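Local atomic coordinates of MOBA relate protein (Mycobacterium sp., PDB entry 2WAW), a protein that is of unknown function but belongs to the MobA-like NTP transferase family, so it probably binds a nucleotide and transfers a nucleotidyl group. Residues G14-R17 / K23-L26; A39-R42 / Q48-V51; S87-V92 / D148-H153. All coordinates share one frame; numbering follows the deposited sequence. Where two conformers were deposited one is given.

The three contacts lie in series along the chain. Contact 1 folds one loop back on itself at the end of strand 6-12, is partly buried and is the polar one of the set: a lysine and a serine make its hydrogen bonds. Contact 2 is buried and apolar, joining helix 33-42 to strand 48-53. Contact 3 is also apolar but only partly buried, and sets helix 84-90 beside helix 146-150. Contacts 2 and 3 touch, since Q48 NE2 lies 3.0 Å from W91 O, probably a hydrogen bond, and I50 packs on the helix 84-90 side. Contact 1 touches neither; its nearest atoms are about 7 Å from each.

Contact 1: residues G14-R17 / K23-L26; sequences GYSR and KQLL
K23 reaches across to the 14-17 segment with both its backbone N and its side chain. The side-chain end bonds the backbone of Y15, with NZ 2.9 Å from Y15 O. The ammonium group does not approach in the plane of that carbonyl. It sits above it, 41° out of the plane. CG of K23 stands between the backbone N and the carbonyl carbon (chi1 69°), and the chain is extended beyond it. This brings NZ to 3.5 Å from Y15 CB. NZ has a second backbone acceptor in V182 O, and D105 is a long, weak ion-pair partner.

S16 supplies the other bond, in one of its two conformers. There its OG lies beside its own backbone N, anti to the carbonyl carbon, and accepts K23 N at 3.1 Å with a nearly straight N-H...O angle of 170°. The same OG lies 3.2 Å from K23 CG. Both contacts are doubtful for the other conformer. The serine hydroxyl thus meets the first residue of the 3-10 turn 23-25.

Both segments belong to the loop that follows strand 6-12, the first strand of the GT-A type fold. In MobA-like proteins this glycine-rich loop, with its lysine, lies by the nucleotide site, so a similar role is probable here.

The carbonyl oxygen of G14 lies 3.8 Å from K23 CE. The side chain of Q24 is bent at chi2 and comes back toward G14 and S16. The Y15 ring leads away from the 23-26 segment and makes a cation-pi contact with K156.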
loop_
_atom_site.group_PDB
_atom_site.type_symbol
_atom_site.label_atom_id
_atom_site.label_comp_id
_atom_site.label_asym_id
_atom_site.label_seq_id
_atom_site.Cartn_x
_atom_site.Cartn_y
_atom_site.Cartn_z
ATOM N N GLY A 14 7.282 -2.967 -9.118
ATOM C CA GLY A 14 7.662 -1.941 -10.091
ATOM C C GLY A 14 7.780 -0.520 -9.576
ATOM O O GLY A 14 8.158 -0.302 -8.416
ATOM N N TYR A 15 7.509 0.438 -10.472
ATOM C CA TYR A 15 7.563 1.876 -10.201
ATOM C C TYR A 15 8.941 2.324 -9.715
ATOM O O TYR A 15 9.035 3.273 -8.929
ATOM C CB TYR A 15 6.461 2.308 -9.215
ATOM C CG TYR A 15 5.053 2.044 -9.698
ATOM C CD1 TYR A 15 4.322 0.943 -9.241
ATOM C CD2 TYR A 15 4.439 2.920 -10.595
ATOM C CE1 TYR A 15 3.015 0.720 -9.680
ATOM C CE2 TYR A 15 3.150 2.701 -11.038
ATOM C CZ TYR A 15 2.443 1.604 -10.582
ATOM O OH TYR A 15 1.147 1.410 -11.035
ATOM N N SER A 16 10.004 1.712 -10.245
ATOM C CA SER A 16 11.384 1.968 -9.797
ATOM C C SER A 16 12.338 2.457 -10.888
ATOM O O SER A 16 13.517 2.660 -10.622
ATOM C CB SER A 16 11.993 0.700 -9.176
ATOM O OG SER A 16 11.503 0.448 -7.877
ATOM N N ARG A 17 11.852 2.632 -12.116
ATOM C CA ARG A 17 12.767 2.962 -13.238
ATOM C C ARG A 17 13.550 4.254 -13.065
ATOM O O ARG A 17 14.719 4.336 -13.478
ATOM C CB ARG A 17 12.058 2.927 -14.607
ATOM C CG ARG A 17 11.634 1.544 -14.997
ATOM C CD ARG A 17 11.190 1.534 -16.420
ATOM N NE ARG A 17 10.597 0.247 -16.786
ATOM C CZ ARG A 17 10.484 -0.186 -18.031
ATOM N NH1 ARG A 17 10.930 0.542 -19.045
ATOM N NH2 ARG A 17 9.913 -1.354 -18.255
ATOM N N LYS A 23 13.650 0.329 -5.639
ATOM C CA LYS A 23 13.416 1.226 -4.504
ATOM C C LYS A 23 13.083 0.463 -3.212
ATOM O O LYS A 23 13.346 0.954 -2.117
ATOM C CB LYS A 23 12.333 2.266 -4.818
ATOM C CG LYS A 23 10.921 1.713 -4.951
ATOM C CD LYS A 23 10.060 2.849 -5.526
ATOM C CE LYS A 23 8.661 2.439 -5.793
ATOM N NZ LYS A 23 7.914 3.610 -6.323
ATOM N N GLN A 24 12.519 -0.734 -3.367
ATOM C CA GLN A 24 12.129 -1.591 -2.239
ATOM C C GLN A 24 13.329 -1.844 -1.315
ATOM O O GLN A 24 13.166 -2.000 -0.102
ATOM C CB GLN A 24 11.564 -2.942 -2.763
ATOM C CG GLN A 24 10.272 -2.844 -3.626
ATOM C CD GLN A 24 10.499 -2.428 -5.091
ATOM O OE1 GLN A 24 9.533 -2.145 -5.841
ATOM N NE2 GLN A 24 11.760 -2.376 -5.507
ATOM N N LEU A 25 14.508 -1.862 -1.900
ATOM C CA LEU A 25 15.730 -2.206 -1.196
ATOM C C LEU A 25 16.578 -1.028 -0.731
ATOM O O LEU A 25 17.554 -1.225 -0.114
ATOM C CB LEU A 25 16.571 -3.197 -2.027
ATOM C CG LEU A 25 15.866 -4.485 -2.414
ATOM C CD1 LEU A 25 16.604 -5.236 -3.384
ATOM C CD2 LEU A 25 15.565 -5.342 -1.218
ATOM N N LEU A 26 16.163 0.174 -1.023
ATOM C CA LEU A 26 16.891 1.364 -0.550
ATOM C C LEU A 26 17.022 1.397 0.979
ATOM O O LEU A 26 16.043 1.184 1.706
ATOM C CB LEU A 26 16.182 2.614 -1.024
ATOM C CG LEU A 26 16.138 2.818 -2.535
ATOM C CD1 LEU A 26 15.086 3.886 -2.874
ATOM C CD2 LEU A 26 17.518 3.181 -3.103
#

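Contact 2: residues A39-R42 / Q48-V51; sequences AMAR and QLIV
Residues 39-42 of the helix lie against residues 48-51 of the strand, and the backbones come nearest at R42 and L49, whose CA atoms are 7.5 Å apart. No hydrogen bond joins the two segments. From the strand, L49 makes the contact; from the helix, A41 and R42 meet it.

L49 points toward the helix. Its CG is anti to the backbone N (chi1 -178°), which stretches the side chain out from the strand and presents both methyls to the helix. CD2 does most of the touching. It packs on A41 CB at 3.8 Å. CD1 comes against the same methyl at 4.1 Å, so A41 CB meets both branches of the leucine fork. CD2 also lies 4.0 Å from A41 C, up against the helix backbone.

R42 touches with its aliphatic part. Its CG is 4.1 Å from L49 CD2, and the two side chains cross at about a right angle. The chain then runs extended to NE and carries the guanidinium group away to the backbone oxygens of E65 and D67, which NH2 bonds. The charged end therefore stays outside the apolar contact.

Other residues complete the apolar surroundings. V10 of strand 6-12 touches both A41 and L49, M102 of strand 98-103 touches A41, and L69 packs on L49 and R42.

Strand 48-53 is parallel to its neighbour 6-12, and helix 33-42 connects them while covering one face of the sheet. This is a beta-alpha-beta crossover, here with a short hairpin 27-32 before the helix, as in the Rossmann-like half of GT-A folds.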
loop_
_atom_site.group_PDB
_atom_site.type_symbol
_atom_site.label_atom_id
_atom_site.label_comp_id
_atom_site.label_asym_id
_atom_site.label_seq_id
_atom_site.Cartn_x
_atom_site.Cartn_y
_atom_site.Cartn_z
ATOM N N ALA A 39 7.143 -3.483 8.381
ATOM C CA ALA A 39 7.199 -3.398 9.856
ATOM C C ALA A 39 5.935 -2.730 10.392
ATOM O O ALA A 39 5.325 -3.220 11.354
ATOM C CB ALA A 39 8.431 -2.627 10.299
ATOM N N MET A 40 5.522 -1.635 9.755
ATOM C CA MET A 40 4.298 -0.928 10.150
ATOM C C MET A 40 3.038 -1.742 9.801
ATOM O O MET A 40 2.110 -1.862 10.621
ATOM C CB MET A 40 4.302 0.484 9.529
ATOM C CG MET A 40 3.052 1.320 9.773
ATOM S SD MET A 40 1.673 0.875 8.687
ATOM C CE MET A 40 2.400 1.179 7.083
ATOM N N ALA A 41 3.019 -2.312 8.593
ATOM C CA ALA A 41 1.846 -3.067 8.122
ATOM C C ALA A 41 1.550 -4.257 9.043
ATOM O O ALA A 41 0.383 -4.612 9.269
ATOM C CB ALA A 41 2.031 -3.518 6.673
ATOM N N ARG A 42 2.605 -4.880 9.571
ATOM C CA ARG A 42 2.418 -6.031 10.467
ATOM C C ARG A 42 1.729 -5.641 11.777
ATOM O O ARG A 42 1.059 -6.471 12.412
ATOM C CB ARG A 42 3.765 -6.703 10.751
ATOM C CG ARG A 42 4.331 -7.469 9.556
ATOM C CD ARG A 42 5.701 -8.000 9.962
ATOM N NE ARG A 42 6.435 -8.682 8.902
ATOM C CZ ARG A 42 6.403 -9.998 8.699
ATOM N NH1 ARG A 42 5.657 -10.796 9.456
ATOM N NH2 ARG A 42 7.128 -10.522 7.726
ATOM N N GLN A 48 -4.740 -10.842 7.420
ATOM C CA GLN A 48 -3.902 -11.361 6.358
ATOM C C GLN A 48 -3.147 -10.171 5.793
ATOM O O GLN A 48 -3.717 -9.082 5.701
ATOM C CB GLN A 48 -4.778 -11.986 5.262
ATOM C CG GLN A 48 -4.032 -12.368 3.979
ATOM C CD GLN A 48 -4.947 -12.863 2.888
ATOM O OE1 GLN A 48 -6.102 -12.416 2.761
ATOM N NE2 GLN A 48 -4.429 -13.761 2.063
ATOM N N LEU A 49 -1.907 -10.386 5.399
ATOM C CA LEU A 49 -1.133 -9.377 4.732
ATOM C C LEU A 49 -0.482 -9.913 3.468
ATOM O O LEU A 49 0.288 -10.778 3.526
ATOM C CB LEU A 49 -0.081 -8.798 5.671
ATOM C CG LEU A 49 0.836 -7.680 5.201
ATOM C CD1 LEU A 49 0.039 -6.497 4.725
ATOM C CD2 LEU A 49 1.722 -7.269 6.343
ATOM N N ILE A 50 -0.825 -9.299 2.351
ATOM C CA ILE A 50 -0.320 -9.639 1.033
ATOM C C ILE A 50 0.658 -8.566 0.547
ATOM O O ILE A 50 0.423 -7.426 0.712
ATOM C CB ILE A 50 -1.453 -9.681 0.000
ATOM C CG1 ILE A 50 -2.443 -10.806 0.311
ATOM C CG2 ILE A 50 -0.916 -9.779 -1.408
ATOM C CD1 ILE A 50 -3.654 -10.739 -0.479
ATOM N N VAL A 51 1.767 -8.999 0.013
ATOM C CA VAL A 51 2.725 -8.070 -0.592
ATOM C C VAL A 51 2.957 -8.486 -2.030
ATOM O O VAL A 51 3.213 -9.669 -2.314
ATOM C CB VAL A 51 4.078 -8.088 0.149
ATOM C CG1 VAL A 51 5.014 -6.951 -0.361
ATOM C CG2 VAL A 51 3.866 -8.022 1.656
#

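Contact 3: residues S87-V92 / D148-H153; sequences SALTWV and DLAELH
Apolar contacts carry the whole meeting, and they centre on L89. Its side chain points from helix 84-90 toward helix 146-150. CG lies beside the backbone N, anti to the carbonyl carbon (chi1 -70°), and the two methyls divide the work. CD1 takes the nearer contacts. It packs on L149 CB at 3.8 Å and on A150 CB at 4.1 Å, and so touches the CB atoms of two successive residues. CD2 meets the other end of L149, with L149 CD1 at 4.0 Å. The leucines cross at about a right angle, one methyl at the root of L149 and the other at its tip. I99 of strand 98-103 touches both. The contact thus joins the two helices on the face of the mixed sheet, at its central strand.

A methyl also meets backbone. L89 CD1 lies 3.8 Å from A150 N, which is packing of a methyl on a peptide group.

Hydrogen bonds stay within each segment or go outside. T90 OG1 donates to S87 O at 2.7 Å, in the plane of that carbonyl. This places the hydroxyl back on the helix, one turn earlier. Beyond it W91 N bonds A88 O at 3.0 Å, and V92 N bonds L89 O. In the second segment L152 N bonds L149 O at 3.1 Å. K86 of helix 84-90 also reaches across, with its NZ bonding A150 O, and it adds a polar tie beside the leucines.

With no hydrogen bond or charge pair between the two segments, the fit rests on van der Waals contact and on partial removal of L89 from water, with L149 buried. Such a contact depends on shape more than on direction.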
loop_
_atom_site.group_PDB
_atom_site.type_symbol
_atom_site.label_atom_id
_atom_site.label_comp_id
_atom_site.label_asym_id
_atom_site.label_seq_id
_atom_site.Cartn_x
_atom_site.Cartn_y
_atom_site.Cartn_z
ATOM N N SER A 87 -3.690 -9.637 -9.541
ATOM C CA SER A 87 -3.233 -10.904 -8.983
ATOM C C SER A 87 -3.476 -10.982 -7.473
ATOM O O SER A 87 -3.932 -11.995 -6.975
ATOM C CB SER A 87 -1.754 -11.125 -9.317
ATOM O OG SER A 87 -1.554 -11.146 -10.731
ATOM N N ALA A 88 -3.194 -9.895 -6.755
ATOM C CA ALA A 88 -3.346 -9.889 -5.301
ATOM C C ALA A 88 -4.760 -10.243 -4.875
ATOM O O ALA A 88 -4.946 -10.966 -3.890
ATOM C CB ALA A 88 -2.940 -8.539 -4.715
ATOM N N LEU A 89 -5.754 -9.745 -5.620
ATOM C CA LEU A 89 -7.163 -9.955 -5.260
ATOM C C LEU A 89 -7.520 -11.444 -5.201
ATOM O O LEU A 89 -8.327 -11.894 -4.356
ATOM C CB LEU A 89 -8.096 -9.170 -6.210
ATOM C CG LEU A 89 -8.067 -7.632 -6.048
ATOM C CD1 LEU A 89 -8.749 -6.933 -7.219
ATOM C CD2 LEU A 89 -8.682 -7.172 -4.731
ATOM N N THR A 90 -6.904 -12.219 -6.084
ATOM C CA THR A 90 -7.189 -13.655 -6.160
ATOM C C THR A 90 -6.769 -14.410 -4.877
ATOM O O THR A 90 -7.286 -15.497 -4.575
ATOM C CB THR A 90 -6.569 -14.278 -7.430
ATOM O OG1 THR A 90 -5.145 -14.350 -7.306
ATOM C CG2 THR A 90 -6.925 -13.446 -8.648
ATOM N N TRP A 91 -5.852 -13.800 -4.127
ATOM C CA TRP A 91 -5.293 -14.345 -2.882
ATOM C C TRP A 91 -6.004 -13.897 -1.608
ATOM O O TRP A 91 -5.719 -14.419 -0.528
ATOM C CB TRP A 91 -3.838 -13.915 -2.736
ATOM C CG TRP A 91 -2.853 -14.635 -3.577
ATOM C CD1 TRP A 91 -2.733 -14.580 -4.939
ATOM C CD2 TRP A 91 -1.789 -15.468 -3.106
ATOM N NE1 TRP A 91 -1.677 -15.366 -5.348
ATOM C CE2 TRP A 91 -1.076 -15.917 -4.244
ATOM C CE3 TRP A 91 -1.374 -15.890 -1.834
ATOM C CZ2 TRP A 91 0.030 -16.778 -4.147
ATOM C CZ3 TRP A 91 -0.273 -16.745 -1.736
ATOM C CH2 TRP A 91 0.415 -17.177 -2.890
ATOM N N VAL A 92 -6.895 -12.914 -1.720
ATOM C CA VAL A 92 -7.594 -12.375 -0.549
ATOM C C VAL A 92 -8.481 -13.445 0.090
ATOM O O VAL A 92 -9.253 -14.104 -0.613
ATOM C CB VAL A 92 -8.430 -11.140 -0.930
ATOM C CG1 VAL A 92 -9.233 -10.630 0.259
ATOM C CG2 VAL A 92 -7.503 -10.019 -1.436
ATOM N N ASP A 148 -14.523 -4.168 -9.762
ATOM C CA ASP A 148 -14.121 -2.899 -10.372
ATOM C C ASP A 148 -12.617 -2.618 -10.243
ATOM O O ASP A 148 -11.984 -2.115 -11.181
ATOM C CB ASP A 148 -14.945 -1.746 -9.780
ATOM C CG ASP A 148 -16.445 -1.988 -9.892
ATOM O OD1 ASP A 148 -17.056 -1.463 -10.843
ATOM O OD2 ASP A 148 -17.014 -2.732 -9.059
ATOM N N LEU A 149 -12.055 -2.930 -9.074
ATOM C CA LEU A 149 -10.617 -2.864 -8.862
ATOM C C LEU A 149 -9.876 -3.711 -9.870
ATOM O O LEU A 149 -8.869 -3.275 -10.433
ATOM C CB LEU A 149 -10.246 -3.398 -7.486
ATOM C CG LEU A 149 -10.161 -2.479 -6.286
ATOM C CD1 LEU A 149 -9.452 -3.268 -5.215
ATOM C CD2 LEU A 149 -9.405 -1.190 -6.590
ATOM N N ALA A 150 -10.368 -4.931 -10.068
ATOM C CA ALA A 150 -9.724 -5.895 -10.949
ATOM C C ALA A 150 -9.614 -5.355 -12.374
ATOM O O ALA A 150 -8.647 -5.650 -13.075
ATOM C CB ALA A 150 -10.466 -7.219 -10.920
ATOM N N GLU A 151 -10.590 -4.535 -12.771
ATOM C CA GLU A 151 -10.666 -3.955 -14.120
ATOM C C GLU A 151 -9.821 -2.692 -14.340
ATOM O O GLU A 151 -9.752 -2.181 -15.462
ATOM C CB GLU A 151 -12.125 -3.653 -14.477
ATOM C CG GLU A 151 -12.986 -4.887 -14.647
ATOM C CD GLU A 151 -14.470 -4.577 -14.637
ATOM O OE1 GLU A 151 -14.858 -3.446 -15.008
ATOM O OE2 GLU A 151 -15.252 -5.473 -14.255
ATOM N N LEU A 152 -9.193 -2.177 -13.284
ATOM C CA LEU A 152 -8.275 -1.044 -13.439
ATOM C C LEU A 152 -7.031 -1.492 -14.209
ATOM O O LEU A 152 -6.611 -2.650 -14.115
ATOM C CB LEU A 152 -7.874 -0.441 -12.084
ATOM C CG LEU A 152 -8.954 0.070 -11.123
ATOM C CD1 LEU A 152 -8.308 0.487 -9.822
ATOM C CD2 LEU A 152 -9.755 1.219 -11.708
ATOM N N HIS A 153 -6.455 -0.564 -14.968
ATOM C CA HIS A 153 -5.321 -0.873 -15.835
ATOM C C HIS A 153 -3.982 -0.803 -15.096
ATOM O O HIS A 153 -2.974 -1.320 -15.586
ATOM C CB HIS A 153 -5.320 0.035 -17.075
ATOM C CG HIS A 153 -6.556 -0.090 -17.918
ATOM N ND1 HIS A 153 -6.559 -0.714 -19.148
ATOM C CD2 HIS A 153 -7.826 0.333 -17.709
ATOM C CE1 HIS A 153 -7.777 -0.674 -19.658
ATOM N NE2 HIS A 153 -8.565 -0.044 -18.804
#